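Local coordinates for starch synthase I (Hordeum vulgare, PDB 4HLN), which belongs to the plant starch synthases, glycosyltransferase-family proteins built from two Rossmann-like domains that face each other across a cleft, at residues Val352-Asp356 / Gln629-Met633; Trp271-Pro277 / Phe347-Ala351; His509-Ala513 / Gln536-Val540; Cys408-His412 / Lys423-Glu427. All blocks are in the same frame, centred on the assembly; numbering follows the deposited sequence.

Contact 1. Residues Val352-Asp356 / Gln629-Met633; sequences VVTAD and QPYVM
The ring of Y631 lies edge-on to the end of helix 347-354: T354 CA sits near the ring plane at 4.2 Å from Y631 CD1. R385, from outside the two segments, makes a cation-pi contact with the ring. This is the C-terminal tail of a GT-B glycosyltransferase: after helix 611-627 the chain finishes against the N-terminal Rossmann-like domain rather than on the C-terminal one. The other flat group is the carboxylate of D356, turned 72° from the tyrosine ring. Its OD1 accepts the backbone N-H of Y631, 2.8 Å from N to OD1, and the nitrogen arrives nearly in line with the CG-OD1 bond at an N-H...O angle of 158°. With chi1 at -61° the carboxyl carbon of D356 stands beside its own backbone N, and from there OD1 reaches out to the tail while OD2 takes the backbone N-H of S295 in the neighbouring strand 294-299. The acid therefore links the tail to strand 294-299, inside the domain's sheet. Next to this bond the contact is partly apolar: V632 CG2 meets T354 CG2 at 3.9 Å. T354 OG1 turns back to G350 O within its own helix, so its methyl is the branch offered to V632. A water joins the two segments, accepting the N-H of V632 at 3.1 Å from N to the water oxygen. The same water lies 2.8 Å from T354 O and 2.7 Å from D356 OD1.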
loop_
_atom_site.group_PDB
_atom_site.type_symbol
_atom_site.label_atom_id
_atom_site.label_comp_id
_atom_site.label_asym_id
_atom_site.label_seq_id
_atom_site.Cartn_x
_atom_site.Cartn_y
_atom_site.Cartn_z
ATOM N N VAL A 352 -0.157 17.257 2.798
ATOM C CA VAL A 352 -0.361 16.851 4.183
ATOM C C VAL A 352 -0.995 18.007 4.920
ATOM O O VAL A 352 -1.842 17.842 5.807
ATOM C CB VAL A 352 0.963 16.487 4.860
ATOM C CG1 VAL A 352 0.854 16.687 6.350
ATOM C CG2 VAL A 352 1.349 15.060 4.534
ATOM N N VAL A 353 -0.591 19.196 4.511
ATOM C CA VAL A 353 -1.074 20.403 5.127
ATOM C C VAL A 353 -2.516 20.757 4.730
ATOM O O VAL A 353 -3.221 21.342 5.524
ATOM C CB VAL A 353 -0.096 21.557 4.850
ATOM C CG1 VAL A 353 -0.820 22.880 4.727
ATOM C CG2 VAL A 353 0.961 21.597 5.935
ATOM N N THR A 354 -2.958 20.370 3.533
ATOM C CA THR A 354 -4.255 20.815 2.997
ATOM C C THR A 354 -5.309 19.729 2.744
ATOM O O THR A 354 -6.473 20.036 2.517
ATOM C CB THR A 354 -4.072 21.557 1.664
ATOM O OG1 THR A 354 -3.357 20.712 0.742
ATOM C CG2 THR A 354 -3.308 22.843 1.880
ATOM N N ALA A 355 -4.911 18.468 2.748
ATOM C CA ALA A 355 -5.857 17.395 2.465
ATOM C C ALA A 355 -6.860 17.332 3.587
ATOM O O ALA A 355 -6.633 17.895 4.648
ATOM C CB ALA A 355 -5.137 16.065 2.342
ATOM N N ASP A 356 -7.960 16.627 3.371
ATOM C CA ASP A 356 -8.982 16.534 4.407
ATOM C C ASP A 356 -8.791 15.312 5.294
ATOM O O ASP A 356 -8.818 15.424 6.517
ATOM C CB ASP A 356 -10.373 16.607 3.782
ATOM C CG ASP A 356 -10.597 17.925 3.053
ATOM O OD1 ASP A 356 -10.254 18.984 3.630
ATOM O OD2 ASP A 356 -11.072 17.908 1.896
ATOM N N GLN A 629 -15.728 20.156 7.865
ATOM C CA GLN A 629 -15.397 21.310 7.042
ATOM C C GLN A 629 -14.156 21.007 6.240
ATOM O O GLN A 629 -13.267 20.314 6.725
ATOM C CB GLN A 629 -15.093 22.510 7.936
ATOM C CG GLN A 629 -16.297 23.103 8.632
ATOM C CD GLN A 629 -17.066 24.062 7.737
ATOM O OE1 GLN A 629 -17.250 23.811 6.539
ATOM N NE2 GLN A 629 -17.506 25.180 8.313
ATOM N N PRO A 630 -14.071 21.542 5.016
ATOM C CA PRO A 630 -12.781 21.391 4.346
ATOM C C PRO A 630 -11.711 21.862 5.307
ATOM O O PRO A 630 -11.787 22.968 5.837
ATOM C CB PRO A 630 -12.886 22.310 3.123
ATOM C CG PRO A 630 -14.076 23.158 3.351
ATOM C CD PRO A 630 -14.994 22.400 4.263
ATOM N N TYR A 631 -10.744 20.990 5.558
ATOM C CA TYR A 631 -9.744 21.236 6.580
ATOM C C TYR A 631 -9.128 22.614 6.431
ATOM O O TYR A 631 -9.022 23.372 7.408
ATOM C CB TYR A 631 -8.651 20.171 6.538
ATOM C CG TYR A 631 -7.436 20.555 7.349
ATOM C CD1 TYR A 631 -6.239 20.880 6.729
ATOM C CD2 TYR A 631 -7.493 20.617 8.736
ATOM C CE1 TYR A 631 -5.129 21.233 7.468
ATOM C CE2 TYR A 631 -6.387 20.970 9.479
ATOM C CZ TYR A 631 -5.209 21.275 8.838
ATOM O OH TYR A 631 -4.103 21.619 9.565
ATOM N N VAL A 632 -8.704 22.939 5.213
ATOM C CA VAL A 632 -8.081 24.225 5.044
ATOM C C VAL A 632 -9.128 25.283 4.852
ATOM O O VAL A 632 -9.678 25.487 3.774
ATOM C CB VAL A 632 -6.898 24.263 4.045
ATOM C CG1 VAL A 632 -6.829 25.603 3.360
ATOM C CG2 VAL A 632 -5.588 24.039 4.808
ATOM N N MET A 633 -9.462 25.854 5.996
ATOM C CA MET A 633 -10.000 27.182 6.106
ATOM C C MET A 633 -8.940 27.881 6.966
ATOM O O MET A 633 -7.725 27.746 6.740
ATOM C CB MET A 633 -11.364 27.150 6.799
ATOM O OXT MET A 633 -9.257 28.569 7.931
HETATM O O HOH W 1 -8.987 21.162 2.655
#

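Contact 2. Residues Trp271-Pro277 / Phe347-Ala351; sequences WHASLVP and FLKGA
W271 and L348 bring their backbones within 4.8 Å, CA to CA, and S274 and A351 within 5.1 Å, so the type I turn from A273 to V276 lies close along the first part of helix 347-354. F347 has the largest share of the surface buried in the contact. Two neighbours meet its ring from opposite sides of its plane. On one side the six-membered ring of W271 presents its CE3-CZ3 edge in an offset edge-to-face pair, centroids 5.4 Å apart and planes at 69°, with W271 CE3 coming to 3.4 Å from F347 CD2. On the other side the methyl CD1 of L275 stands 4.3 Å from the F347 centroid, a CH-pi contact only 16° off the ring normal. A chi1 of 82° sets the indole of W271 between its own backbone N and carbonyl carbon, which turns the benzo edge toward the phenylalanine. These residues belong to the N-terminal Rossmann-like domain: the turn carries the chain from strand 264-269 into helix 276-284, and helix 347-354 leads on to strand 357-360, so the contact packs two helical connections of one sheet against each other. L297, on the strand 294-299, touches both S274 and A351. S274 lies against the helix, its CB 3.3 Å from F347 O, a carbonyl already taken by A351 N in the helix. Its hydroxyl is bonded to D270 O, while L348 CD1 comes to 3.5 Å from S274 OG. Further along, P277 CG rests on A351 CB at 3.9 Å.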
loop_
_atom_site.group_PDB
_atom_site.type_symbol
_atom_site.label_atom_id
_atom_site.label_comp_id
_atom_site.label_asym_id
_atom_site.label_seq_id
_atom_site.Cartn_x
_atom_site.Cartn_y
_atom_site.Cartn_z
ATOM N N TRP A 271 3.231 11.981 -4.150
ATOM C CA TRP A 271 3.556 13.381 -4.402
ATOM C C TRP A 271 3.103 13.818 -5.770
ATOM O O TRP A 271 2.800 14.984 -5.977
ATOM C CB TRP A 271 5.045 13.684 -4.199
ATOM C CG TRP A 271 5.924 13.347 -5.342
ATOM C CD1 TRP A 271 6.610 12.181 -5.525
ATOM C CD2 TRP A 271 6.236 14.181 -6.470
ATOM N NE1 TRP A 271 7.327 12.235 -6.695
ATOM C CE2 TRP A 271 7.126 13.454 -7.290
ATOM C CE3 TRP A 271 5.851 15.467 -6.868
ATOM C CZ2 TRP A 271 7.644 13.976 -8.487
ATOM C CZ3 TRP A 271 6.372 15.991 -8.059
ATOM C CH2 TRP A 271 7.259 15.243 -8.852
ATOM N N HIS A 272 3.044 12.875 -6.701
ATOM C CA HIS A 272 2.695 13.207 -8.075
ATOM C C HIS A 272 1.378 13.963 -8.172
ATOM O O HIS A 272 1.219 14.827 -9.027
ATOM C CB HIS A 272 2.653 11.952 -8.935
ATOM C CG HIS A 272 3.922 11.167 -8.894
ATOM N ND1 HIS A 272 4.131 10.140 -7.998
ATOM C CD2 HIS A 272 5.060 11.278 -9.620
ATOM C CE1 HIS A 272 5.341 9.644 -8.183
ATOM N NE2 HIS A 272 5.926 10.318 -9.160
ATOM N N ALA A 273 0.447 13.639 -7.285
ATOM C CA ALA A 273 -0.878 14.251 -7.303
ATOM C C ALA A 273 -1.094 15.185 -6.120
ATOM O O ALA A 273 -2.221 15.531 -5.801
ATOM C CB ALA A 273 -1.955 13.161 -7.296
ATOM N N SER A 274 -0.018 15.584 -5.458
ATOM C CA SER A 274 -0.143 16.215 -4.140
ATOM C C SER A 274 -0.500 17.675 -4.207
ATOM O O SER A 274 -0.807 18.293 -3.192
ATOM C CB SER A 274 1.132 16.035 -3.319
ATOM O OG SER A 274 1.098 14.820 -2.599
ATOM N N LEU A 275 -0.448 18.240 -5.399
ATOM C CA LEU A 275 -0.733 19.654 -5.542
ATOM C C LEU A 275 -2.244 19.860 -5.667
ATOM O O LEU A 275 -2.743 20.968 -5.495
ATOM C CB LEU A 275 -0.006 20.215 -6.759
ATOM C CG LEU A 275 0.192 21.727 -6.772
ATOM C CD1 LEU A 275 1.285 22.123 -5.783
ATOM C CD2 LEU A 275 0.560 22.194 -8.152
ATOM N N VAL A 276 -2.968 18.780 -5.958
ATOM C CA VAL A 276 -4.402 18.866 -6.185
ATOM C C VAL A 276 -5.161 19.526 -5.014
ATOM O O VAL A 276 -5.912 20.473 -5.219
ATOM C CB VAL A 276 -4.979 17.467 -6.492
ATOM C CG1 VAL A 276 -6.485 17.444 -6.306
ATOM C CG2 VAL A 276 -4.577 17.041 -7.892
ATOM N N PRO A 277 -4.965 19.021 -3.783
ATOM C CA PRO A 277 -5.644 19.602 -2.623
ATOM C C PRO A 277 -5.232 21.036 -2.382
ATOM O O PRO A 277 -5.986 21.809 -1.771
ATOM C CB PRO A 277 -5.182 18.734 -1.456
ATOM C CG PRO A 277 -4.033 17.951 -1.963
ATOM C CD PRO A 277 -4.161 17.840 -3.428
ATOM N N PHE A 347 5.939 19.063 -2.368
ATOM C CA PHE A 347 4.621 18.616 -2.790
ATOM C C PHE A 347 3.843 17.830 -1.750
ATOM O O PHE A 347 2.724 18.219 -1.392
ATOM C CB PHE A 347 4.686 17.828 -4.098
ATOM C CG PHE A 347 4.637 18.697 -5.334
ATOM C CD1 PHE A 347 5.211 19.968 -5.333
ATOM C CD2 PHE A 347 4.009 18.249 -6.491
ATOM C CE1 PHE A 347 5.180 20.762 -6.467
ATOM C CE2 PHE A 347 3.968 19.035 -7.627
ATOM C CZ PHE A 347 4.558 20.297 -7.615
ATOM N N LEU A 348 4.413 16.719 -1.294
ATOM C CA LEU A 348 3.739 15.850 -0.336
ATOM C C LEU A 348 3.386 16.631 0.918
ATOM O O LEU A 348 2.267 16.534 1.430
ATOM C CB LEU A 348 4.635 14.669 0.019
ATOM C CG LEU A 348 3.932 13.492 0.679
ATOM C CD1 LEU A 348 2.919 12.961 -0.287
ATOM C CD2 LEU A 348 4.924 12.399 1.021
ATOM N N LYS A 349 4.350 17.414 1.404
ATOM C CA LYS A 349 4.124 18.267 2.553
ATOM C C LYS A 349 2.906 19.178 2.332
ATOM O O LYS A 349 2.070 19.336 3.217
ATOM C CB LYS A 349 5.375 19.099 2.833
ATOM C CG LYS A 349 5.288 19.991 4.059
ATOM C CD LYS A 349 4.821 21.400 3.715
ATOM C CE LYS A 349 4.879 22.337 4.935
ATOM N NZ LYS A 349 4.532 23.759 4.605
ATOM N N GLY A 350 2.834 19.778 1.148
ATOM C CA GLY A 350 1.738 20.649 0.763
ATOM C C GLY A 350 0.379 19.986 0.877
ATOM O O GLY A 350 -0.585 20.595 1.351
ATOM N N ALA A 351 0.310 18.730 0.453
ATOM C CA ALA A 351 -0.909 17.943 0.584
ATOM C C ALA A 351 -1.194 17.583 2.034
ATOM O O ALA A 351 -2.340 17.582 2.451
ATOM C CB ALA A 351 -0.815 16.679 -0.239
#

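Contact 3. Residues His509-Ala513 / Gln536-Val540; sequences HRITA and QYGTV
Two threonines with the same chi1, -57°, carry this contact: T512 meets Y537 and T539 reaches back to T512. The torsion places OG1 beside the backbone N and swings CG2 to the far side from it. In T512 the hydroxyl consequently turns back into its own helix to S508 O, and the methyl is left pointing at the tyrosine, with CG2 at 3.9 Å from Y537 CG. The two side chains cross at about a right angle, and the methyl comes neither squarely over the ring nor at its rim. A513 takes the rim: its CB lies near the ring plane, 3.8 Å from Y537 CD2. In T539 the same torsion sends OG1 toward the end of the helix, where it donates to T512 O; the modelled separation is too short for its exact length to be trusted. C515 O is a second carbonyl within bonding reach of this hydroxyl, so its one proton must be shared. K421 NZ also bonds to T539 OG1, and reaches A513 O and Y537 O too, drawing loop and helix end together from outside. The phenol end of Y537 passes by H509, OH to ND1 3.9 Å, too far for a bond between them. Both atoms instead bond to OD2 of D406, which thus holds the imidazole and the phenol side by side in a buried place. G538, with its positive phi, is the C-prime residue of a Schellman motif that closes helix 529-536 and redirects the chain into strand 540-544. The arrangement is that of successive helices on the parallel sheet of the C-terminal Rossmann-like domain, with strand 517-520 between the two helices along the chain.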
loop_
_atom_site.group_PDB
_atom_site.type_symbol
_atom_site.label_atom_id
_atom_site.label_comp_id
_atom_site.label_asym_id
_atom_site.label_seq_id
_atom_site.Cartn_x
_atom_site.Cartn_y
_atom_site.Cartn_z
ATOM N N HIS A 509 1.602 -21.164 -2.696
ATOM C CA HIS A 509 0.290 -21.512 -2.143
ATOM C C HIS A 509 0.450 -22.648 -1.129
ATOM O O HIS A 509 -0.118 -22.607 -0.037
ATOM C CB HIS A 509 -0.705 -21.919 -3.247
ATOM C CG HIS A 509 -1.348 -20.760 -3.956
ATOM N ND1 HIS A 509 -2.693 -20.476 -3.849
ATOM C CD2 HIS A 509 -0.834 -19.820 -4.786
ATOM C CE1 HIS A 509 -2.977 -19.404 -4.567
ATOM N NE2 HIS A 509 -1.867 -18.989 -5.151
ATOM N N ARG A 510 1.234 -23.662 -1.492
ATOM C CA ARG A 510 1.455 -24.811 -0.614
ATOM C C ARG A 510 2.238 -24.461 0.642
ATOM O O ARG A 510 2.002 -25.040 1.708
ATOM C CB ARG A 510 2.180 -25.917 -1.354
ATOM C CG ARG A 510 1.269 -26.834 -2.117
ATOM C CD ARG A 510 2.081 -27.770 -2.985
ATOM N NE ARG A 510 1.666 -27.613 -4.368
ATOM C CZ ARG A 510 2.493 -27.543 -5.403
ATOM N NH1 ARG A 510 3.804 -27.631 -5.214
ATOM N NH2 ARG A 510 1.996 -27.399 -6.628
ATOM N N ILE A 511 3.174 -23.523 0.520
ATOM C CA ILE A 511 3.890 -23.058 1.696
ATOM C C ILE A 511 2.920 -22.343 2.615
ATOM O O ILE A 511 2.890 -22.594 3.818
ATOM C CB ILE A 511 5.056 -22.133 1.340
ATOM C CG1 ILE A 511 6.252 -22.967 0.898
ATOM C CG2 ILE A 511 5.451 -21.287 2.536
ATOM C CD1 ILE A 511 7.257 -22.189 0.120
ATOM N N THR A 512 2.107 -21.469 2.038
ATOM C CA THR A 512 1.162 -20.695 2.829
ATOM C C THR A 512 0.250 -21.626 3.604
ATOM O O THR A 512 0.012 -21.425 4.797
ATOM C CB THR A 512 0.332 -19.769 1.943
ATOM O OG1 THR A 512 1.219 -18.920 1.217
ATOM C CG2 THR A 512 -0.608 -18.911 2.778
ATOM N N ALA A 513 -0.242 -22.661 2.928
ATOM C CA ALA A 513 -1.131 -23.619 3.574
ATOM C C ALA A 513 -0.398 -24.541 4.540
ATOM O O ALA A 513 -0.928 -24.860 5.596
ATOM C CB ALA A 513 -1.919 -24.431 2.533
ATOM N N GLN A 536 -5.943 -15.728 5.915
ATOM C CA GLN A 536 -6.945 -16.400 5.103
ATOM C C GLN A 536 -6.767 -17.909 5.163
ATOM O O GLN A 536 -7.717 -18.664 4.960
ATOM C CB GLN A 536 -6.842 -15.911 3.651
ATOM C CG GLN A 536 -7.761 -16.604 2.659
ATOM C CD GLN A 536 -9.236 -16.246 2.857
ATOM O OE1 GLN A 536 -9.616 -15.548 3.818
ATOM N NE2 GLN A 536 -10.074 -16.723 1.941
ATOM N N TYR A 537 -5.543 -18.342 5.455
ATOM C CA TYR A 537 -5.200 -19.758 5.409
ATOM C C TYR A 537 -4.954 -20.389 6.775
ATOM O O TYR A 537 -4.490 -21.529 6.856
ATOM C CB TYR A 537 -3.962 -19.954 4.538
ATOM C CG TYR A 537 -4.294 -20.078 3.089
ATOM C CD1 TYR A 537 -4.884 -19.030 2.418
ATOM C CD2 TYR A 537 -4.030 -21.246 2.386
ATOM C CE1 TYR A 537 -5.205 -19.132 1.086
ATOM C CE2 TYR A 537 -4.349 -21.358 1.046
ATOM C CZ TYR A 537 -4.945 -20.290 0.408
ATOM O OH TYR A 537 -5.281 -20.352 -0.922
ATOM N N GLY A 538 -5.242 -19.656 7.845
ATOM C CA GLY A 538 -4.995 -20.169 9.182
ATOM C C GLY A 538 -3.514 -20.298 9.487
ATOM O O GLY A 538 -3.098 -21.068 10.352
ATOM N N THR A 539 -2.706 -19.544 8.756
ATOM C CA THR A 539 -1.291 -19.485 9.046
ATOM C C THR A 539 -1.036 -18.203 9.809
ATOM O O THR A 539 -1.341 -17.112 9.330
ATOM C CB THR A 539 -0.463 -19.534 7.767
ATOM O OG1 THR A 539 -0.804 -20.723 7.046
ATOM C CG2 THR A 539 1.038 -19.530 8.085
ATOM N N VAL A 540 -0.503 -18.345 11.014
ATOM C CA VAL A 540 -0.356 -17.213 11.908
ATOM C C VAL A 540 0.824 -16.360 11.494
ATOM O O VAL A 540 1.949 -16.839 11.383
ATOM C CB VAL A 540 -0.218 -17.648 13.372
ATOM C CG1 VAL A 540 0.086 -16.453 14.238
ATOM C CG2 VAL A 540 -1.494 -18.304 13.843
#

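Contact 4. Residues Cys408-His412 / Lys423-Glu427; sequences CLPHH and KCKAE
L409 opens the contact by reaching C424 with its CD1 methyl, 4.2 Å from the sulfur; the leucine also touches A513 and R510 of helix 505-514. P410 comes next and fits between two residues one turn apart on the facing helix, its CG being 4.0 Å from C424 SG and 4.0 Å from E427 CB. The proline ring and the E427 chain pass alongside one another, running opposite ways. H411 follows and covers the most surface. Its carbonyl oxygen stands 3.2 Å from C424 SG, which is brought there by a chi1 of -73° that holds the sulfur beside the cysteine's backbone N. The imidazole crosses the lysine chain of K423 at about a right angle: CD of K423 sits over the centre of the ring, 3.9 Å from the centroid and within 1° of the normal, a CH-pi contact. The extended lysine then runs on past the ring, so that its NZ ends 5.2 Å from H411 ND1. At the ring's edge lies CG of E427, whose bent chain sends OE2 to a salt bridge with R430. The helix is 419-432, just before strand 442-446 of the C-terminal Rossmann-like domain, and the loop 408-412 runs along its flank. Apart from the H411 carbonyl facing C424 SG, the contact is made by methylenes, a methyl, ring atoms and a sulfur, with the charged ends directed elsewhere. The ammonium of K423 may slightly discourage protonation of H411; E427, salt-bridged to R430, would probably do little to offset it.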
loop_
_atom_site.group_PDB
_atom_site.type_symbol
_atom_site.label_atom_id
_atom_site.label_comp_id
_atom_site.label_asym_id
_atom_site.label_seq_id
_atom_site.Cartn_x
_atom_site.Cartn_y
_atom_site.Cartn_z
ATOM N N CYS A 408 -4.217 -25.555 -6.034
ATOM C CA CYS A 408 -2.788 -25.801 -5.888
ATOM C C CYS A 408 -2.446 -26.698 -4.674
ATOM O O CYS A 408 -1.318 -27.210 -4.552
ATOM C CB CYS A 408 -2.030 -24.469 -5.810
ATOM S SG CYS A 408 -2.089 -23.419 -7.303
ATOM N N LEU A 409 -3.421 -26.891 -3.787
ATOM C CA LEU A 409 -3.225 -27.671 -2.565
ATOM C C LEU A 409 -3.601 -29.145 -2.675
ATOM O O LEU A 409 -4.612 -29.487 -3.253
ATOM C CB LEU A 409 -4.075 -27.100 -1.451
ATOM C CG LEU A 409 -3.901 -25.652 -1.076
ATOM C CD1 LEU A 409 -4.568 -25.481 0.278
ATOM C CD2 LEU A 409 -2.423 -25.314 -1.026
ATOM N N PRO A 410 -2.809 -30.023 -2.054
ATOM C CA PRO A 410 -3.110 -31.457 -2.051
ATOM C C PRO A 410 -4.382 -31.782 -1.262
ATOM O O PRO A 410 -5.044 -32.785 -1.555
ATOM C CB PRO A 410 -1.900 -32.047 -1.333
ATOM C CG PRO A 410 -1.468 -30.950 -0.404
ATOM C CD PRO A 410 -1.615 -29.717 -1.253
ATOM N N HIS A 411 -4.704 -30.966 -0.261
ATOM C CA HIS A 411 -5.915 -31.175 0.537
ATOM C C HIS A 411 -6.606 -29.869 0.867
ATOM O O HIS A 411 -5.970 -28.819 0.938
ATOM C CB HIS A 411 -5.600 -31.911 1.827
ATOM C CG HIS A 411 -5.000 -33.257 1.607
ATOM N ND1 HIS A 411 -5.743 -34.339 1.185
ATOM C CD2 HIS A 411 -3.727 -33.697 1.734
ATOM C CE1 HIS A 411 -4.952 -35.388 1.068
ATOM N NE2 HIS A 411 -3.725 -35.028 1.399
ATOM N N HIS A 412 -7.912 -29.929 1.070
ATOM C CA HIS A 412 -8.658 -28.711 1.340
ATOM C C HIS A 412 -9.169 -28.687 2.765
ATOM O O HIS A 412 -9.365 -29.729 3.396
ATOM C CB HIS A 412 -9.789 -28.539 0.332
ATOM C CG HIS A 412 -9.315 -28.364 -1.078
ATOM N ND1 HIS A 412 -9.983 -28.897 -2.162
ATOM C CD2 HIS A 412 -8.245 -27.708 -1.583
ATOM C CE1 HIS A 412 -9.340 -28.580 -3.272
ATOM N NE2 HIS A 412 -8.279 -27.864 -2.949
ATOM N N LYS A 423 -2.586 -32.365 6.841
ATOM C CA LYS A 423 -2.176 -33.104 5.660
ATOM C C LYS A 423 -1.334 -32.245 4.710
ATOM O O LYS A 423 -0.333 -32.709 4.165
ATOM C CB LYS A 423 -3.401 -33.673 4.951
ATOM C CG LYS A 423 -4.342 -34.387 5.897
ATOM C CD LYS A 423 -5.378 -35.214 5.166
ATOM C CE LYS A 423 -6.405 -35.768 6.158
ATOM N NZ LYS A 423 -7.460 -36.619 5.524
ATOM N N CYS A 424 -1.727 -30.991 4.525
ATOM C CA CYS A 424 -0.949 -30.082 3.696
ATOM C C CYS A 424 0.458 -29.943 4.243
ATOM O O CYS A 424 1.429 -29.992 3.487
ATOM C CB CYS A 424 -1.640 -28.707 3.553
ATOM S SG CYS A 424 -3.129 -28.738 2.450
ATOM N N LYS A 425 0.565 -29.782 5.557
ATOM C CA LYS A 425 1.869 -29.650 6.206
ATOM C C LYS A 425 2.750 -30.871 5.986
ATOM O O LYS A 425 3.959 -30.748 5.755
ATOM C CB LYS A 425 1.713 -29.428 7.712
ATOM C CG LYS A 425 3.036 -29.212 8.432
ATOM C CD LYS A 425 2.827 -29.204 9.930
ATOM C CE LYS A 425 4.103 -28.896 10.675
ATOM N NZ LYS A 425 3.808 -28.629 12.102
ATOM N N ALA A 426 2.140 -32.049 6.080
ATOM C CA ALA A 426 2.874 -33.287 5.942
ATOM C C ALA A 426 3.340 -33.387 4.504
ATOM O O ALA A 426 4.503 -33.687 4.230
ATOM C CB ALA A 426 1.999 -34.445 6.306
ATOM N N GLU A 427 2.421 -33.097 3.588
ATOM C CA GLU A 427 2.720 -33.161 2.170
ATOM C C GLU A 427 3.754 -32.123 1.767
ATOM O O GLU A 427 4.486 -32.297 0.798
ATOM C CB GLU A 427 1.445 -32.992 1.357
ATOM C CG GLU A 427 0.620 -34.256 1.292
ATOM C CD GLU A 427 1.438 -35.447 0.801
ATOM O OE1 GLU A 427 1.689 -35.531 -0.425
ATOM O OE2 GLU A 427 1.838 -36.287 1.642
#

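How the contacts relate
The contacts form two pairs on opposite sides of the chain's centre. Contacts 1 and 2 share helix 347-354 and touch, T354 OG1 packing 3.5 Å from P277 CB; their centres are about 12 Å apart. Contacts 3 and 4 lie about 10 Å apart between centres and meet through R510 NE and C408 O, 3.0 Å apart in a probable hydrogen bond, and through A513 against L409. Between the pairs the gap is wide: contacts 2 and 3 come no nearer than about 30 Å between nearest atoms. Along the chain, contact 1 encloses contacts 3 and 4. V540 of contact 3 packs on helix 594-606, which carries S596 of the glycan pocket.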